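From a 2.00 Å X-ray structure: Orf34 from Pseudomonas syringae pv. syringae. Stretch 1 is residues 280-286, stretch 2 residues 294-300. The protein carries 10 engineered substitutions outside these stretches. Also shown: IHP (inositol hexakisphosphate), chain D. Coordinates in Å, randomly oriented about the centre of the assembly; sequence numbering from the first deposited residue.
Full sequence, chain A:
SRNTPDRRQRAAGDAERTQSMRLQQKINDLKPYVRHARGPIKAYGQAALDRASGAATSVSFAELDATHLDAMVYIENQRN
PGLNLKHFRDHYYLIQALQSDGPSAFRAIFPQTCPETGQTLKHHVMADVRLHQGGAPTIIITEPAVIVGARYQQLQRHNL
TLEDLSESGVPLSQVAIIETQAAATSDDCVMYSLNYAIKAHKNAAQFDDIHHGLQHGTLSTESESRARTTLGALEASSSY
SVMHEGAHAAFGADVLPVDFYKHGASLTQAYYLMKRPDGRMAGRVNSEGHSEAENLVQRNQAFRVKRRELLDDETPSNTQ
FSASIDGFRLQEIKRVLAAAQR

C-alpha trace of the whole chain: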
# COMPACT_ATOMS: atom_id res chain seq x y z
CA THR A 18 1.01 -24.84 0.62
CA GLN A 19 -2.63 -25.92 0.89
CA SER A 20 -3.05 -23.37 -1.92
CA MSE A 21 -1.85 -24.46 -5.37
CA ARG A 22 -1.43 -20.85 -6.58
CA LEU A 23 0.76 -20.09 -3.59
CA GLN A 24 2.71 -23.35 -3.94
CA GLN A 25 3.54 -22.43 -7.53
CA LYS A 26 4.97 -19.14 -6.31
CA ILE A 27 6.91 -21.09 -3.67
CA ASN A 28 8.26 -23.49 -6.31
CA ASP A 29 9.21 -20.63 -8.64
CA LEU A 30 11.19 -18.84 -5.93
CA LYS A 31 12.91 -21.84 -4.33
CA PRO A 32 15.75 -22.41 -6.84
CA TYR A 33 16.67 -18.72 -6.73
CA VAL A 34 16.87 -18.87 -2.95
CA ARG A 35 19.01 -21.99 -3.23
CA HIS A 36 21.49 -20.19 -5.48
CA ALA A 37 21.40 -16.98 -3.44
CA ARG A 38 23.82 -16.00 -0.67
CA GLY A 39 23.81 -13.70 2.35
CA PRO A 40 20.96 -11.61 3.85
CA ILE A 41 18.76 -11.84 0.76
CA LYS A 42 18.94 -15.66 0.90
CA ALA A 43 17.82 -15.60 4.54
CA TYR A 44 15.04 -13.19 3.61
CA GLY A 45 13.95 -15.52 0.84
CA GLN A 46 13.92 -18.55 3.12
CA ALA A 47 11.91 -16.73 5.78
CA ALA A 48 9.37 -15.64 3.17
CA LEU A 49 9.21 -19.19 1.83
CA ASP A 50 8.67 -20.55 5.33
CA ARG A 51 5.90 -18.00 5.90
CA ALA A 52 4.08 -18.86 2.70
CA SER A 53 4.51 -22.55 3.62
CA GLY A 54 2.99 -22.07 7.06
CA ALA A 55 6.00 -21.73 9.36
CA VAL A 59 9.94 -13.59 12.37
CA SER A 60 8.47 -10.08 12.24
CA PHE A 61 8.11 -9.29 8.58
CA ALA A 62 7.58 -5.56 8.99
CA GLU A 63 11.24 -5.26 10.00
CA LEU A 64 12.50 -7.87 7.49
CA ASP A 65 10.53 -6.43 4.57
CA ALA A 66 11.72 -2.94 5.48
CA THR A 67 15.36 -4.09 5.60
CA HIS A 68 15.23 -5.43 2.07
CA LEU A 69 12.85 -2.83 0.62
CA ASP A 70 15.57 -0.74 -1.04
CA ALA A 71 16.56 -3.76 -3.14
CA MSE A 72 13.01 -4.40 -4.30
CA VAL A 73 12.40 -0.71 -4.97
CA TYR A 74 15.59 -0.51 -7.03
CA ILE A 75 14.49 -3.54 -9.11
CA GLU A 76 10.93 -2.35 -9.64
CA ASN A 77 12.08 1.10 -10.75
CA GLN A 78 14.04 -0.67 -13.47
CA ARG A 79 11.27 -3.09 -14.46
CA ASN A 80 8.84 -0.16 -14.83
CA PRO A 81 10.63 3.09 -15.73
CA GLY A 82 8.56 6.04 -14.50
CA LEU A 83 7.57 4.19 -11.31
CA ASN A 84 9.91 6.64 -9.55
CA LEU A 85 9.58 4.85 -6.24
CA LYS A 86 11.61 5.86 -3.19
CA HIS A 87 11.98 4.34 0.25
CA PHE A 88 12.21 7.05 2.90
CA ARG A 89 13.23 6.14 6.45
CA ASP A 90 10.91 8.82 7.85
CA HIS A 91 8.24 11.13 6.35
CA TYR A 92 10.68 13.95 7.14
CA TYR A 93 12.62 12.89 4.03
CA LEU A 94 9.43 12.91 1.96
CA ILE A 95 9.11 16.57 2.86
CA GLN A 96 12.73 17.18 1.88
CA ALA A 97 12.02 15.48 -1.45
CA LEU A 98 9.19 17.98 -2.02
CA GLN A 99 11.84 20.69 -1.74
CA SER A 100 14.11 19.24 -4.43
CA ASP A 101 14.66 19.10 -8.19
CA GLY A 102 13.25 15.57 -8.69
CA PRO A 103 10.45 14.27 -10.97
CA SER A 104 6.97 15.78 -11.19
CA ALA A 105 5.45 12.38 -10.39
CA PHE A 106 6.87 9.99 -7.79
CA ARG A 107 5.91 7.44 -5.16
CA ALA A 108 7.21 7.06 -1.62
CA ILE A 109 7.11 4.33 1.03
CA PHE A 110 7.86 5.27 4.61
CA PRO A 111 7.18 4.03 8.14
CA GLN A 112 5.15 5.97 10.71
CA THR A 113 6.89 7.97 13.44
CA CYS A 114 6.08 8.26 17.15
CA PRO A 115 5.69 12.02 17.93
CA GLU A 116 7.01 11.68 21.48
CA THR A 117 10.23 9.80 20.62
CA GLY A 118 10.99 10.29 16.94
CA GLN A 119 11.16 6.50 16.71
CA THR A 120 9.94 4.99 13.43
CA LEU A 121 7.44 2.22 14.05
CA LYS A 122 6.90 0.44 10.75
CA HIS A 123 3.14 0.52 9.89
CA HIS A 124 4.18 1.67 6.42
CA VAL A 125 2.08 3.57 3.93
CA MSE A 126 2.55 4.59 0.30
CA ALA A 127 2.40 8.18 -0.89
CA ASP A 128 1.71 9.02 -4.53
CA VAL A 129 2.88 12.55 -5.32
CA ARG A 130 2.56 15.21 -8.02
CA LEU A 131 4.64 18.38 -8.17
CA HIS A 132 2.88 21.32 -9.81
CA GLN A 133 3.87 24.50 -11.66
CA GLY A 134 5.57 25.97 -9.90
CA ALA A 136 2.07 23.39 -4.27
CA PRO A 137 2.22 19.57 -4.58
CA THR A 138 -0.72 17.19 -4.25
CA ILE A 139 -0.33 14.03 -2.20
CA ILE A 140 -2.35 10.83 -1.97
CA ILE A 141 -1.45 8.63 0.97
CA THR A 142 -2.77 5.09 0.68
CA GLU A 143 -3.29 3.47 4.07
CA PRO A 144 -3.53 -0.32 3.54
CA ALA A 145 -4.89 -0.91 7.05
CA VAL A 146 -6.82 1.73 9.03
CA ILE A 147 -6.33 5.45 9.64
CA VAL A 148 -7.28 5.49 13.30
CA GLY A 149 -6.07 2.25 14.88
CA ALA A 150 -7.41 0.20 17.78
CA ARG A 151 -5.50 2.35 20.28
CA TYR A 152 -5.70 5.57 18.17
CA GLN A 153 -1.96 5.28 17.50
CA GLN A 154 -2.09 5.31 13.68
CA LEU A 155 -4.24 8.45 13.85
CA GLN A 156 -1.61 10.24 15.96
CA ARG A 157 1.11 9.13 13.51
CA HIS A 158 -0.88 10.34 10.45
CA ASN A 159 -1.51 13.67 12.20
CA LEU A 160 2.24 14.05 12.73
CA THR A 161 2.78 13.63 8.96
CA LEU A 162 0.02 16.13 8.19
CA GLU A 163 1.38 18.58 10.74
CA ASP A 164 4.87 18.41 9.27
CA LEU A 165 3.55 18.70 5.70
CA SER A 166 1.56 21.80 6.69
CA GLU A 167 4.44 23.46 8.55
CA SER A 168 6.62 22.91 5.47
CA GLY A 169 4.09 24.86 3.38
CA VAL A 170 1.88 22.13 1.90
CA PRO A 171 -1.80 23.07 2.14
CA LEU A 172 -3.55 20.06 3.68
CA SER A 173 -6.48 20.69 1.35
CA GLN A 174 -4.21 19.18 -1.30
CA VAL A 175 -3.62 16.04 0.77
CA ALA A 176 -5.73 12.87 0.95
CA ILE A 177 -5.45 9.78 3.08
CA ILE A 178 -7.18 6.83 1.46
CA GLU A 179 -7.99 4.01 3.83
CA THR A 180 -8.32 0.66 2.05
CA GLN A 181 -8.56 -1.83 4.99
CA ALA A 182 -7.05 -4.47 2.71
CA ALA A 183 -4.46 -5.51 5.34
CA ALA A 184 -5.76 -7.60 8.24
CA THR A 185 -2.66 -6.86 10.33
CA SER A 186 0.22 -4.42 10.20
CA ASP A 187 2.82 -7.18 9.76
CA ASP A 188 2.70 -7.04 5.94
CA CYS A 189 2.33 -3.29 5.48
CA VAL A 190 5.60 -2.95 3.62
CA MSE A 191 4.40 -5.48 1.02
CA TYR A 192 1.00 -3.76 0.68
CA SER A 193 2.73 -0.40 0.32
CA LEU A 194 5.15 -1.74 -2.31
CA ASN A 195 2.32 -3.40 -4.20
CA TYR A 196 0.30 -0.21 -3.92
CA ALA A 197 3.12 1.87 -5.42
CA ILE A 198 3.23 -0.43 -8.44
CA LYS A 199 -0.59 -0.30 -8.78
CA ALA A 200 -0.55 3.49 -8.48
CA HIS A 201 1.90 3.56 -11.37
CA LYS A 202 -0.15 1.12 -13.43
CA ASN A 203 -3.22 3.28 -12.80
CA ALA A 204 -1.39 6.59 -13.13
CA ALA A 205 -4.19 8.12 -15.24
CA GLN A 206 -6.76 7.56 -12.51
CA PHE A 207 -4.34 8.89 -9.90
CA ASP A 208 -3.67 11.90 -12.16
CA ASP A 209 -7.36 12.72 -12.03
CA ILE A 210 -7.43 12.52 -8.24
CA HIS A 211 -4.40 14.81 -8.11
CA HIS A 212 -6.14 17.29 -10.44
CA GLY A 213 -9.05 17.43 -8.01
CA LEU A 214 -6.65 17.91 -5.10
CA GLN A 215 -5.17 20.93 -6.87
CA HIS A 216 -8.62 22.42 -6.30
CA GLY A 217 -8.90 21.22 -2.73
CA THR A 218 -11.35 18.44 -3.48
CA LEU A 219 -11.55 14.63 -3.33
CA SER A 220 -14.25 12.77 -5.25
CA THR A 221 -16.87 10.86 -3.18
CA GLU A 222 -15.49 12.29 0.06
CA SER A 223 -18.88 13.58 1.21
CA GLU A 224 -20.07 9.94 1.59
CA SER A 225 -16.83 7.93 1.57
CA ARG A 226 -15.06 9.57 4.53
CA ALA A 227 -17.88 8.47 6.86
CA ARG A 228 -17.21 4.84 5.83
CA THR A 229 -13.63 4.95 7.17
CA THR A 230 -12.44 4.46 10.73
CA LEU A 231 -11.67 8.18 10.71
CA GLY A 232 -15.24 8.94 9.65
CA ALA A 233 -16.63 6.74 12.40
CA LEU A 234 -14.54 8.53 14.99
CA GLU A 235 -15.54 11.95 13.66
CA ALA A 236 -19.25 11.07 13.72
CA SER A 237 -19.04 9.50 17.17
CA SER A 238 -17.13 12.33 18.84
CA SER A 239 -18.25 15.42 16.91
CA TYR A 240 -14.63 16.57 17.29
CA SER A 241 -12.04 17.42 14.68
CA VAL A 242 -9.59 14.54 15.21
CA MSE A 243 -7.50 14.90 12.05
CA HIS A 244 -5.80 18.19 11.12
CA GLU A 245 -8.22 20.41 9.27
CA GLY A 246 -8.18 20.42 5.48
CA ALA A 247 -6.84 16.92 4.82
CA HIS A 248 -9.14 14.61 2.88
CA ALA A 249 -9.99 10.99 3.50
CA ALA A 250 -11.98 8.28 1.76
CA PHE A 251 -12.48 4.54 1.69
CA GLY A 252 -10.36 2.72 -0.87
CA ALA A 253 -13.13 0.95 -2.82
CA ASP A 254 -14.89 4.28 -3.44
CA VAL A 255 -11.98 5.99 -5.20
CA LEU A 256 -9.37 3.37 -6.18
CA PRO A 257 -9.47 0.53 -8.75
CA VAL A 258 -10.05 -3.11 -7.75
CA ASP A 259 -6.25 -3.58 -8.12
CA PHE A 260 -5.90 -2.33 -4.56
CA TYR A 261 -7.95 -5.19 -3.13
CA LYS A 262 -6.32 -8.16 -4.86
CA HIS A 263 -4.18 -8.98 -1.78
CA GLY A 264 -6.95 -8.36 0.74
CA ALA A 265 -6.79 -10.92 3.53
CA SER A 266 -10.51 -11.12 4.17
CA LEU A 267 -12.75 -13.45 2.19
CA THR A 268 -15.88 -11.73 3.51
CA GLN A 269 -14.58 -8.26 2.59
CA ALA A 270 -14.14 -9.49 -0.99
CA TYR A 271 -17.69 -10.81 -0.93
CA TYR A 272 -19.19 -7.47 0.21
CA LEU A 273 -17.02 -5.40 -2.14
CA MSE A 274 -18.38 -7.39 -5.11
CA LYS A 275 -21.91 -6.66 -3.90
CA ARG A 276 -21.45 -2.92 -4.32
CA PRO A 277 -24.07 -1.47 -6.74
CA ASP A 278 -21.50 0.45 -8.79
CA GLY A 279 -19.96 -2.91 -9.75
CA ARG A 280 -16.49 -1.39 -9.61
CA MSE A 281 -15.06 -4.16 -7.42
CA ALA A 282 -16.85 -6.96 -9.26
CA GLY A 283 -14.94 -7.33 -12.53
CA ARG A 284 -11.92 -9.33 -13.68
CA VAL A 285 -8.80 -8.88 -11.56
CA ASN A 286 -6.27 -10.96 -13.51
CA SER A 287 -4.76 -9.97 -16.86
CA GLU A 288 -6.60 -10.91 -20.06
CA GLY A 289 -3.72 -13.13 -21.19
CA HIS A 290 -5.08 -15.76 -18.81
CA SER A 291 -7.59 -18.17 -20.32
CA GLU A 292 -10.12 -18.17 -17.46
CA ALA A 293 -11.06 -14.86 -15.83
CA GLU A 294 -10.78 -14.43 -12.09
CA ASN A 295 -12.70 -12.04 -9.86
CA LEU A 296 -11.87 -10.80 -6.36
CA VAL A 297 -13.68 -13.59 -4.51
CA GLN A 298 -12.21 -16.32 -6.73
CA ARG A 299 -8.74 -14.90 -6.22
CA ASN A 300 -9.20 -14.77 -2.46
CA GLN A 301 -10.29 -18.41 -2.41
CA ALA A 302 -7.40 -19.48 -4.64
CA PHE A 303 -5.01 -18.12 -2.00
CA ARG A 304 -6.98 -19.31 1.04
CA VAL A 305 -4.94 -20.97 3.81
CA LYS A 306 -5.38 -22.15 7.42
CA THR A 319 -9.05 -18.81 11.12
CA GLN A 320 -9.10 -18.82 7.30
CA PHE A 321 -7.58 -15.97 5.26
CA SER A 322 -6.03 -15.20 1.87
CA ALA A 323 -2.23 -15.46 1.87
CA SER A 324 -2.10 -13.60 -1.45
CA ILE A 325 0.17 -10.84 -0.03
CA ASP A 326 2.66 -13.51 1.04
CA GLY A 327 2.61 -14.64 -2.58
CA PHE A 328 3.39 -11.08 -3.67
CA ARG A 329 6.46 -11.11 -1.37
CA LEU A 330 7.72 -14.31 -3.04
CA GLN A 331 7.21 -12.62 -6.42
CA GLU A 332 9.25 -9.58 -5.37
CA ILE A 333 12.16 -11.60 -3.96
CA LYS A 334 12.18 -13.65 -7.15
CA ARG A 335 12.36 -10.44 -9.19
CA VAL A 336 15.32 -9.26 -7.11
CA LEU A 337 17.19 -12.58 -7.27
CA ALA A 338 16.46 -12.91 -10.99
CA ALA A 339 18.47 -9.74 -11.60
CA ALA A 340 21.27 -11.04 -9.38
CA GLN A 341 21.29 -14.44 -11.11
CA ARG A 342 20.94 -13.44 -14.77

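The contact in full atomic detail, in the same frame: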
# COMPACT_ATOMS: atom_id res chain seq x y z
N ARG A 280 -17.89 -1.71 -9.33
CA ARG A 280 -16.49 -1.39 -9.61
C ARG A 280 -15.51 -2.42 -9.06
O ARG A 280 -14.40 -2.55 -9.56
CB ARG A 280 -16.16 0.00 -9.07
CG ARG A 280 -16.60 1.13 -10.02
CD ARG A 280 -16.34 2.52 -9.46
NE ARG A 280 -14.99 2.65 -8.92
CZ ARG A 280 -14.71 2.65 -7.62
NH1 ARG A 280 -15.70 2.53 -6.74
NH2 ARG A 280 -13.46 2.76 -7.20
N MSE A 281 -15.93 -3.16 -8.03
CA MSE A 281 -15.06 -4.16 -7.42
C MSE A 281 -15.36 -5.56 -7.94
O MSE A 281 -14.79 -6.54 -7.45
CB MSE A 281 -15.19 -4.13 -5.90
CG MSE A 281 -14.85 -2.81 -5.24
SE MSE A 281 -12.94 -2.39 -5.39
CE MSE A 281 -13.09 -0.86 -6.61
N ALA A 282 -16.25 -5.67 -8.92
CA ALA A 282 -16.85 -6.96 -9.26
C ALA A 282 -16.35 -7.55 -10.58
O ALA A 282 -16.83 -8.59 -11.01
CB ALA A 282 -18.37 -6.83 -9.30
N GLY A 283 -15.42 -6.86 -11.25
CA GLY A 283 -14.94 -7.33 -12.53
C GLY A 283 -13.74 -8.26 -12.44
O GLY A 283 -13.38 -8.73 -11.37
N ARG A 284 -13.11 -8.49 -13.59
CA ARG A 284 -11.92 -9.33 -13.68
C ARG A 284 -10.73 -8.68 -12.99
O ARG A 284 -10.49 -7.49 -13.16
CB ARG A 284 -11.61 -9.62 -15.15
CG ARG A 284 -10.43 -10.52 -15.38
CD ARG A 284 -9.98 -10.55 -16.84
NE ARG A 284 -9.15 -11.71 -17.12
CZ ARG A 284 -9.41 -12.63 -18.05
NH1 ARG A 284 -10.49 -12.51 -18.81
NH2 ARG A 284 -8.58 -13.65 -18.23
N VAL A 285 -9.96 -9.45 -12.23
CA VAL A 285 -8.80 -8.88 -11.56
C VAL A 285 -7.47 -9.44 -12.07
O VAL A 285 -6.41 -8.91 -11.73
CB VAL A 285 -8.87 -9.07 -10.02
CG1 VAL A 285 -10.09 -8.33 -9.44
CG2 VAL A 285 -8.89 -10.55 -9.65
N ASN A 286 -7.50 -10.48 -12.89
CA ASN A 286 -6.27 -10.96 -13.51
C ASN A 286 -6.16 -10.49 -14.96
O ASN A 286 -7.15 -10.11 -15.56
CB ASN A 286 -6.19 -12.49 -13.46
CG ASN A 286 -7.24 -13.16 -14.32
OD1 ASN A 286 -8.28 -12.59 -14.63
ND2 ASN A 286 -6.95 -14.39 -14.75
N GLU A 294 -10.78 -14.25 -13.53
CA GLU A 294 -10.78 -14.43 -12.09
C GLU A 294 -11.26 -13.13 -11.46
O GLU A 294 -10.76 -12.05 -11.79
CB GLU A 294 -9.38 -14.81 -11.60
CG GLU A 294 -9.23 -14.98 -10.11
CD GLU A 294 -7.89 -15.60 -9.73
OE1 GLU A 294 -6.83 -15.00 -10.02
OE2 GLU A 294 -7.91 -16.69 -9.12
N ASN A 295 -12.26 -13.22 -10.59
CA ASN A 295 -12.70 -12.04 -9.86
C ASN A 295 -12.13 -12.04 -8.45
O ASN A 295 -11.44 -12.98 -8.05
CB ASN A 295 -14.24 -11.93 -9.84
CG ASN A 295 -14.92 -13.09 -9.13
OD1 ASN A 295 -14.45 -13.59 -8.11
ND2 ASN A 295 -16.07 -13.50 -9.66
N LEU A 296 -12.44 -11.00 -7.69
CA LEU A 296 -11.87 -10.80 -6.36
C LEU A 296 -12.16 -11.97 -5.41
O LEU A 296 -11.27 -12.41 -4.67
CB LEU A 296 -12.41 -9.50 -5.79
CG LEU A 296 -11.56 -8.64 -4.87
CD1 LEU A 296 -10.15 -8.44 -5.43
CD2 LEU A 296 -12.28 -7.31 -4.67
N VAL A 297 -13.39 -12.47 -5.39
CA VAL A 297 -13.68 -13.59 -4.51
C VAL A 297 -12.95 -14.87 -4.94
O VAL A 297 -12.42 -15.60 -4.11
CB VAL A 297 -15.19 -13.84 -4.42
CG1 VAL A 297 -15.47 -15.20 -3.81
CG2 VAL A 297 -15.85 -12.73 -3.59
N GLN A 298 -12.89 -15.13 -6.24
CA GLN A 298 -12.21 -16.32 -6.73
C GLN A 298 -10.73 -16.26 -6.41
O GLN A 298 -10.12 -17.26 -6.05
CB GLN A 298 -12.42 -16.48 -8.24
CG GLN A 298 -13.87 -16.83 -8.61
CD GLN A 298 -14.12 -16.70 -10.09
OE1 GLN A 298 -13.54 -15.84 -10.76
NE2 GLN A 298 -14.96 -17.57 -10.63
N ARG A 299 -10.15 -15.07 -6.54
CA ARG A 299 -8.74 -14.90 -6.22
C ARG A 299 -8.50 -15.19 -4.75
O ARG A 299 -7.59 -15.96 -4.40
CB ARG A 299 -8.25 -13.49 -6.57
CG ARG A 299 -6.80 -13.33 -6.20
CD ARG A 299 -6.22 -11.96 -6.47
NE ARG A 299 -4.83 -11.99 -6.00
CZ ARG A 299 -3.80 -12.39 -6.73
NH1 ARG A 299 -3.96 -12.76 -8.00
NH2 ARG A 299 -2.59 -12.42 -6.19
N ASN A 300 -9.32 -14.59 -3.90
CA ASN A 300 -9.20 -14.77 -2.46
C ASN A 300 -9.24 -16.24 -2.09
O ASN A 300 -8.42 -16.72 -1.29
CB ASN A 300 -10.31 -14.01 -1.72
CG ASN A 300 -10.09 -13.98 -0.22
OD1 ASN A 300 -10.31 -14.98 0.47
ND2 ASN A 300 -9.64 -12.84 0.30
C1 IHP D . 2.66 -9.50 -12.49
C2 IHP D . 2.03 -9.09 -11.08
C3 IHP D . 1.10 -10.05 -10.25
C4 IHP D . 0.76 -11.43 -10.99
C5 IHP D . 0.92 -11.49 -12.50
C6 IHP D . 2.34 -11.03 -12.76
O11 IHP D . 2.31 -8.70 -13.46
P1 IHP D . 3.24 -7.75 -14.50
O21 IHP D . 2.55 -6.41 -14.74
O31 IHP D . 3.39 -8.45 -15.85
O41 IHP D . 4.64 -7.44 -14.00
O12 IHP D . 1.52 -7.81 -11.07
P2 IHP D . 2.27 -6.70 -10.06
O22 IHP D . 3.76 -6.55 -10.45
O32 IHP D . 1.63 -5.30 -10.05
O42 IHP D . 2.28 -7.27 -8.62
O13 IHP D . 0.04 -9.38 -10.00
P3 IHP D . -0.75 -8.83 -8.62
O23 IHP D . -0.00 -7.90 -7.67
O33 IHP D . -1.78 -8.03 -9.41
O43 IHP D . -1.42 -9.94 -7.80
O14 IHP D . -0.46 -11.89 -10.65
P4 IHP D . -0.68 -13.02 -9.52
O24 IHP D . -0.59 -12.44 -8.11
O34 IHP D . -2.04 -13.75 -9.69
O44 IHP D . 0.40 -14.11 -9.62
O15 IHP D . -0.05 -10.91 -13.23
P5 IHP D . -1.13 -11.78 -14.21
O25 IHP D . -1.06 -13.28 -13.90
O35 IHP D . -2.60 -11.33 -13.96
O45 IHP D . -0.84 -11.61 -15.71
O16 IHP D . 2.73 -11.37 -13.99
P6 IHP D . 4.24 -11.83 -14.41
O26 IHP D . 4.87 -12.65 -13.29
O36 IHP D . 4.24 -12.67 -15.70
O46 IHP D . 5.12 -10.61 -14.67
O HOH W 1 -14.04 -8.92 -8.78
O HOH W 2 -4.97 -15.73 -12.86

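Stretch 1 has no regular secondary structure, and it packs against the loop that leads into a helix beginning at Leu296. Arg280 lies beyond the reach of stretch 2, so the contact begins at Met281, a selenomethionine. Its side chain leaves the backbone sideways and its end leads away, so it is mainly the first part of the residue that meets the helix: Met281 CB lies 4.5 Å from Leu296 CD2, and Met281 O lies 3.8 Å from the same methyl carbon.

Ala282 directs its methyl group away from stretch 2 and contributes little. Gly283 also approaches through its backbone, with Gly283 O 3.6 Å from Asn295 CB. Its carbonyl has a second role, because water 1 donates to Met281 O at 2.8 Å and to Gly283 O at 2.7 Å while accepting from Leu296 N at 2.8 Å. An amide in the first turn of a helix has no carbonyl one turn earlier within the helix to bond to, and here the water supplies an acceptor and ties the helix start to two carbonyls of stretch 1.

Asn295 suits the N-cap for a related reason. Its short amide side chain, with chi1 in p, folds back so that Asn295 OD1 accepts from Gln298 N at 2.9 Å. Gln298 reciprocates: its OE1 accepts from Asn295 N, also at 2.9 Å.

Arg284 points its CA-to-CB bond away from stretch 2, leaving the backbone to make the approach; Arg284 CA lies 3.5 Å from Glu294 O in a CA-H...O contact. The same carbonyl takes the shorter and straighter of the two direct hydrogen bonds between the stretches, from Val285 N to Glu294 O, at 2.8 Å and a nearly straight 172°. The branched, apolar side chain of Val285 then spreads over the start of the helix: CG1 is 4.0 Å from Leu296 CD1, and CG2 is 4.3 Å from Arg299 CB. Arg299 thus offers aliphatic carbon to the valine, while its extended chain carries the guanidinium to inositol hexakisphosphate, where NH1 donates to IHP O34 at 2.7 Å and NH2 to IHP O24 at 2.8 Å.

Asn286 points toward stretch 2, and its amide can both accept and donate. Asn286 OD1 accepts a weak bond from Glu294 N at 3.2 Å and another weak one from Arg284 NE at 2.8 Å. Asn286 ND2 donates to water 2 at 3.0 Å, and that water makes a long, weak bond to Glu294 OE1 at 3.5 Å.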